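Local coordinates for acetoin utilization protein (Exiguobacterium sibiricum, PDB 2Q04) that probably transfers an acetyl group from acetyl-CoA, as GNAT-family acetyltransferases do, and may serve acetoin utilization, at residues Q28-Y33 and I63-Q68; E50-I55 and I73-F78. All coordinates share one frame; numbering follows the deposited sequence.

Overall arrangement
Both contacts lie on the same face of the mixed sheet, on neighbouring antiparallel strands: 63-68 in contact 1 and 73-78 in contact 2. Contact 1 sits farther out, about 16 Å from the centre of the chain, against about 10 Å for contact 2, and its far end is only partly buried. There a short helix end and turn bring a tyrosine onto an arginine, so aliphatic packing passes into a CH-pi contact, and the arginine's charge is met by Glu22 of the neighbouring strand 19-23. Contact 2, with helix 45-56 resting on the sheet, has no hydrogen bond across it and rests mainly on apolar side chains. The two meet through Ile63, which packs on Leu30 and also touches Leu52 and Thr77.

Contact 1: residues Q28-Y33 and I63-Q68; sequences QILATY and IIIARQ
Leu30 supplies the aliphatic part of the contact, with its two methyls on different residues of the strand. Leu30 CD1 lies 3.7 Å from Ile63 CG2 and as close to Ile63 CB, the branch point, while Leu30 CD2 meets Ile65 CG2 at 3.8 Å as those two side chains run past each other in opposite directions. Beyond them Ile65 CD1 reaches Tyr33 CE2 at 3.7 Å, crossing the tyrosine at roughly a right angle.

The aromatic part is a CH-pi contact: Arg67 CD stands over one face of the Tyr33 ring, 3.9 Å from the ring centroid and 21° off the normal. The opposite face has Ile29 O above it, shifted toward the rim. A type I turn from Leu30 to Tyr33, with Tyr33 N bonded to Leu30 O at 3.2 Å, leads the chain into the tyrosine. An alanine in place of Tyr33 would probably open a gap between turn and strand, leaving Arg67 CD and Ile65 CD1 without the ring they pack on.

In the polar part, a bend at chi3 (58°) turns Arg67 NE back toward the tyrosine, though its 3.9 Å to Tyr33 OH is too long for a hydrogen bond; the guanidinium plane ends 15° from that of the ring. A salt bridge from NH2 to Glu22 and a hydrogen bond from NH1 to Gly69 O fix its rotation.

Ile63, Ile65 and Arg67 alternate with Ile64 and Ala66, which face helix 112-121 across the sheet. Such a sheet with helices on both faces is characteristic of the GNAT fold.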
loop_
_atom_site.group_PDB
_atom_site.type_symbol
_atom_site.label_atom_id
_atom_site.label_comp_id
_atom_site.label_asym_id
_atom_site.label_seq_id
_atom_site.Cartn_x
_atom_site.Cartn_y
_atom_site.Cartn_z
ATOM N N GLN A 28 -10.838 13.643 -9.597
ATOM C CA GLN A 28 -11.022 14.411 -10.824
ATOM C C GLN A 28 -9.778 14.355 -11.694
ATOM O O GLN A 28 -9.869 14.113 -12.896
ATOM C CB GLN A 28 -11.364 15.871 -10.497
ATOM N N ILE A 29 -8.608 14.553 -11.074
ATOM C CA ILE A 29 -7.344 14.564 -11.810
ATOM C C ILE A 29 -6.919 13.141 -12.231
ATOM O O ILE A 29 -6.433 12.941 -13.340
ATOM C CB ILE A 29 -6.188 15.255 -10.987
ATOM C CG1 ILE A 29 -6.268 16.800 -11.114
ATOM C CG2 ILE A 29 -4.830 14.802 -11.487
ATOM C CD1 ILE A 29 -7.272 17.463 -10.196
ATOM N N LEU A 30 -7.110 12.165 -11.341
ATOM C CA LEU A 30 -6.767 10.749 -11.651
ATOM C C LEU A 30 -7.484 10.234 -12.887
ATOM O O LEU A 30 -6.936 9.423 -13.633
ATOM C CB LEU A 30 -7.105 9.834 -10.478
ATOM C CG LEU A 30 -6.031 9.645 -9.417
ATOM C CD1 LEU A 30 -6.511 8.642 -8.376
ATOM C CD2 LEU A 30 -4.706 9.182 -10.047
ATOM N N ALA A 31 -8.731 10.670 -13.074
ATOM C CA ALA A 31 -9.554 10.208 -14.193
ATOM C C ALA A 31 -8.999 10.656 -15.543
ATOM O O ALA A 31 -9.282 10.039 -16.569
ATOM C CB ALA A 31 -10.980 10.697 -14.028
ATOM N N THR A 32 -8.218 11.738 -15.538
ATOM C CA THR A 32 -7.646 12.289 -16.780
ATOM C C THR A 32 -6.358 11.549 -17.203
ATOM O O THR A 32 -5.940 11.631 -18.359
ATOM C CB THR A 32 -7.334 13.788 -16.637
ATOM O OG1 THR A 32 -6.331 13.979 -15.634
ATOM C CG2 THR A 32 -8.593 14.568 -16.259
ATOM N N TYR A 33 -5.732 10.843 -16.260
ATOM C CA TYR A 33 -4.527 10.078 -16.562
ATOM C C TYR A 33 -4.886 8.732 -17.191
ATOM O O TYR A 33 -6.059 8.410 -17.368
ATOM C CB TYR A 33 -3.686 9.859 -15.294
ATOM C CG TYR A 33 -3.216 11.135 -14.617
ATOM C CD1 TYR A 33 -2.686 12.186 -15.354
ATOM C CD2 TYR A 33 -3.236 11.251 -13.235
ATOM C CE1 TYR A 33 -2.246 13.351 -14.731
ATOM C CE2 TYR A 33 -2.780 12.400 -12.601
ATOM C CZ TYR A 33 -2.287 13.445 -13.352
ATOM O OH TYR A 33 -1.839 14.584 -12.724
ATOM N N ILE A 63 -4.346 8.204 -3.048
ATOM C CA ILE A 63 -3.661 7.571 -4.166
ATOM C C ILE A 63 -2.422 8.398 -4.529
ATOM O O ILE A 63 -2.533 9.529 -4.959
ATOM C CB ILE A 63 -4.585 7.470 -5.420
ATOM C CG1 ILE A 63 -5.853 6.633 -5.111
ATOM C CG2 ILE A 63 -3.815 6.879 -6.615
ATOM C CD1 ILE A 63 -5.586 5.152 -4.851
ATOM N N ILE A 64 -1.252 7.846 -4.261
ATOM C CA ILE A 64 -0.007 8.450 -4.683
ATOM C C ILE A 64 0.454 7.707 -5.933
ATOM O O ILE A 64 0.385 6.469 -5.991
ATOM C CB ILE A 64 1.087 8.367 -3.561
ATOM C CG1 ILE A 64 0.772 9.363 -2.426
ATOM C CG2 ILE A 64 2.480 8.664 -4.136
ATOM C CD1 ILE A 64 -0.513 9.064 -1.663
ATOM N N ILE A 65 0.896 8.460 -6.943
ATOM C CA ILE A 65 1.213 7.880 -8.257
ATOM C C ILE A 65 2.639 8.158 -8.698
ATOM O O ILE A 65 3.232 9.148 -8.302
ATOM C CB ILE A 65 0.272 8.425 -9.340
ATOM C CG1 ILE A 65 0.443 9.959 -9.486
ATOM C CG2 ILE A 65 -1.172 8.069 -9.010
ATOM C CD1 ILE A 65 -0.326 10.546 -10.628
ATOM N N ALA A 66 3.196 7.225 -9.470
ATOM C CA ALA A 66 4.440 7.447 -10.196
ATOM C C ALA A 66 4.038 7.665 -11.635
ATOM O O ALA A 66 3.412 6.799 -12.248
ATOM C CB ALA A 66 5.350 6.264 -10.074
ATOM N N ARG A 67 4.400 8.827 -12.178
ATOM C CA ARG A 67 3.790 9.313 -13.394
ATOM C C ARG A 67 4.810 9.865 -14.402
ATOM O O ARG A 67 5.814 10.462 -14.024
ATOM C CB ARG A 67 2.775 10.410 -13.026
ATOM C CG ARG A 67 2.078 11.035 -14.184
ATOM C CD ARG A 67 1.118 12.145 -13.727
ATOM N NE ARG A 67 1.795 13.218 -12.972
ATOM C CZ ARG A 67 2.589 14.155 -13.523
ATOM N NH1 ARG A 67 2.904 14.102 -14.803
ATOM N NH2 ARG A 67 3.120 15.103 -12.767
ATOM N N GLN A 68 4.550 9.606 -15.685
ATOM C CA GLN A 68 5.272 10.231 -16.782
ATOM C C GLN A 68 4.244 10.789 -17.738
ATOM O O GLN A 68 3.542 10.042 -18.382
ATOM C CB GLN A 68 6.149 9.214 -17.509
ATOM C CG GLN A 68 7.535 9.028 -16.907
ATOM C CD GLN A 68 8.477 8.248 -17.832
ATOM O OE1 GLN A 68 8.035 7.421 -18.642
ATOM N NE2 GLN A 68 9.778 8.512 -17.713
#

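Contact 2: residues E50-I55 and I73-F78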
loop_
_atom_site.group_PDB
_atom_site.type_symbol
_atom_site.label_atom_id
_atom_site.label_comp_id
_atom_site.label_asym_id
_atom_site.label_seq_id
_atom_site.Cartn_x
_atom_site.Cartn_y
_atom_site.Cartn_z
ATOM N N GLU A 50 -10.407 2.677 -12.685
ATOM C CA GLU A 50 -11.677 3.006 -12.045
ATOM C C GLU A 50 -11.621 2.741 -10.526
ATOM O O GLU A 50 -12.262 3.435 -9.747
ATOM C CB GLU A 50 -12.799 2.187 -12.691
ATOM C CG GLU A 50 -14.140 2.274 -12.005
ATOM C CD GLU A 50 -15.220 1.490 -12.757
ATOM O OE1 GLU A 50 -15.666 1.970 -13.829
ATOM O OE2 GLU A 50 -15.613 0.391 -12.278
ATOM N N ALA A 51 -10.842 1.739 -10.126
ATOM C CA ALA A 51 -10.665 1.416 -8.711
ATOM C C ALA A 51 -9.828 2.476 -7.983
ATOM O O ALA A 51 -10.074 2.775 -6.822
ATOM C CB ALA A 51 -10.017 0.041 -8.558
ATOM N N LEU A 52 -8.810 3.004 -8.658
ATOM C CA LEU A 52 -7.948 4.038 -8.061
ATOM C C LEU A 52 -8.719 5.335 -7.901
ATOM O O LEU A 52 -8.612 6.010 -6.873
ATOM C CB LEU A 52 -6.704 4.279 -8.933
ATOM C CG LEU A 52 -5.772 3.074 -9.154
ATOM C CD1 LEU A 52 -4.632 3.453 -10.106
ATOM C CD2 LEU A 52 -5.220 2.535 -7.828
ATOM N N VAL A 53 -9.492 5.682 -8.926
ATOM C CA VAL A 53 -10.312 6.876 -8.897
ATOM C C VAL A 53 -11.300 6.812 -7.730
ATOM O O VAL A 53 -11.455 7.780 -6.984
ATOM C CB VAL A 53 -11.097 7.051 -10.227
ATOM C CG1 VAL A 53 -12.137 8.143 -10.093
ATOM C CG2 VAL A 53 -10.136 7.362 -11.384
ATOM N N GLU A 54 -11.945 5.656 -7.567
ATOM C CA GLU A 54 -12.922 5.459 -6.502
ATOM C C GLU A 54 -12.300 5.589 -5.138
ATOM O O GLU A 54 -12.880 6.179 -4.249
ATOM C CB GLU A 54 -13.576 4.099 -6.632
ATOM C CG GLU A 54 -14.670 4.047 -7.676
ATOM C CD GLU A 54 -15.240 2.668 -7.850
ATOM O OE1 GLU A 54 -14.681 1.710 -7.263
ATOM O OE2 GLU A 54 -16.250 2.533 -8.578
ATOM N N ILE A 55 -11.131 5.000 -4.963
ATOM C CA ILE A 55 -10.420 5.103 -3.706
ATOM C C ILE A 55 -10.108 6.570 -3.384
ATOM O O ILE A 55 -10.340 7.027 -2.267
ATOM C CB ILE A 55 -9.105 4.290 -3.733
ATOM C CG1 ILE A 55 -9.411 2.782 -3.698
ATOM C CG2 ILE A 55 -8.214 4.673 -2.553
ATOM C CD1 ILE A 55 -8.183 1.888 -3.968
ATOM N N ILE A 73 2.612 4.931 -14.241
ATOM C CA ILE A 73 3.427 3.709 -14.375
ATOM C C ILE A 73 3.637 3.034 -13.020
ATOM O O ILE A 73 4.359 2.052 -12.910
ATOM C CB ILE A 73 4.820 4.003 -15.084
ATOM C CG1 ILE A 73 5.680 4.985 -14.267
ATOM C CG2 ILE A 73 4.593 4.564 -16.450
ATOM C CD1 ILE A 73 6.495 4.335 -13.165
ATOM N N GLY A 74 2.964 3.547 -12.007
ATOM C CA GLY A 74 3.033 2.986 -10.687
ATOM C C GLY A 74 2.127 3.739 -9.738
ATOM O O GLY A 74 1.766 4.883 -9.992
ATOM N N TYR A 75 1.754 3.094 -8.641
ATOM C CA TYR A 75 0.889 3.713 -7.658
ATOM C C TYR A 75 0.977 3.007 -6.319
ATOM O O TYR A 75 1.475 1.884 -6.220
ATOM C CB TYR A 75 -0.558 3.690 -8.137
ATOM C CG TYR A 75 -1.118 2.289 -8.309
ATOM C CD1 TYR A 75 -1.622 1.578 -7.218
ATOM C CD2 TYR A 75 -1.151 1.677 -9.568
ATOM C CE1 TYR A 75 -2.134 0.293 -7.372
ATOM C CE2 TYR A 75 -1.662 0.394 -9.731
ATOM C CZ TYR A 75 -2.153 -0.294 -8.628
ATOM O OH TYR A 75 -2.661 -1.560 -8.777
ATOM N N VAL A 76 0.476 3.675 -5.289
ATOM C CA VAL A 76 0.316 3.077 -3.993
ATOM C C VAL A 76 -0.958 3.637 -3.386
ATOM O O VAL A 76 -1.217 4.846 -3.482
ATOM C CB VAL A 76 1.540 3.349 -3.069
ATOM C CG1 VAL A 76 1.727 4.840 -2.835
ATOM C CG2 VAL A 76 1.381 2.615 -1.750
ATOM N N THR A 77 -1.784 2.748 -2.800
ATOM C CA THR A 77 -3.129 3.131 -2.322
ATOM C C THR A 77 -3.254 3.051 -0.814
ATOM O O THR A 77 -2.608 2.231 -0.171
ATOM C CB THR A 77 -4.217 2.232 -2.927
ATOM O OG1 THR A 77 -4.177 0.939 -2.306
ATOM C CG2 THR A 77 -4.030 2.089 -4.420
ATOM N N PHE A 78 -4.102 3.925 -0.255
ATOM C CA PHE A 78 -4.408 3.913 1.168
ATOM C C PHE A 78 -5.870 4.106 1.349
ATOM O O PHE A 78 -6.474 4.948 0.692
ATOM C CB PHE A 78 -3.666 5.024 1.898
ATOM C CG PHE A 78 -2.215 4.911 1.819
ATOM C CD1 PHE A 78 -1.505 4.231 2.796
ATOM C CD2 PHE A 78 -1.519 5.471 0.750
ATOM C CE1 PHE A 78 -0.118 4.107 2.712
ATOM C CE2 PHE A 78 -0.144 5.357 0.663
ATOM C CZ PHE A 78 0.560 4.679 1.649
#
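Leu52 reaches from helix 50-55 toward Tyr75 and Thr77 of the strand, its CB directed at the sheet. Chi1 of -61° sets CG beside the backbone N and anti to the carbonyl carbon, and the side chain forks there. One branch, CD1, touches the ring beside its root, 3.9 Å from Tyr75 CD2. The other, CD2, does more: it lies over the ring face as a CH-pi donor, 4.0 Å from the Tyr75 centroid and 19° off the normal, displaced toward the rim so that CD1 and CE1 of the ring are its nearest ring atoms. On its other contact Leu52 CD2 presses on Thr77 CG2 at 3.6 Å, the leucine crossing both partners at about a right angle.

The axes of segments 50-55 and 73-78 approach to 9.5 Å and run 43° apart, a layer of helix on sheet as in GNAT acetyltransferases, where helix 45-56 probably corresponds to the second helix, packed on the central antiparallel strands. Where strand 71-79 pairs with strand 62-68, Ile73 and Gly74 both face Ala66, forming a classic beta bulge.

One helical turn after Leu52, Ile55 extends the seam. Its CD1 comes 4.1 Å from Thr77 CB, and its CG2 rests 3.7 Å from Phe78 O, although Phe78 sets off from the backbone away from the helix. Thr77 divides its branches: the methyl faces the helix, and OG1 hydrogen-bonds Ala100 N on neighbouring strand 95-103. The Tyr75 hydroxyl has weak hydrogen bonds to Glu102 and Gln48. A calcium ion lies about 7 Å from the Thr77 side chain.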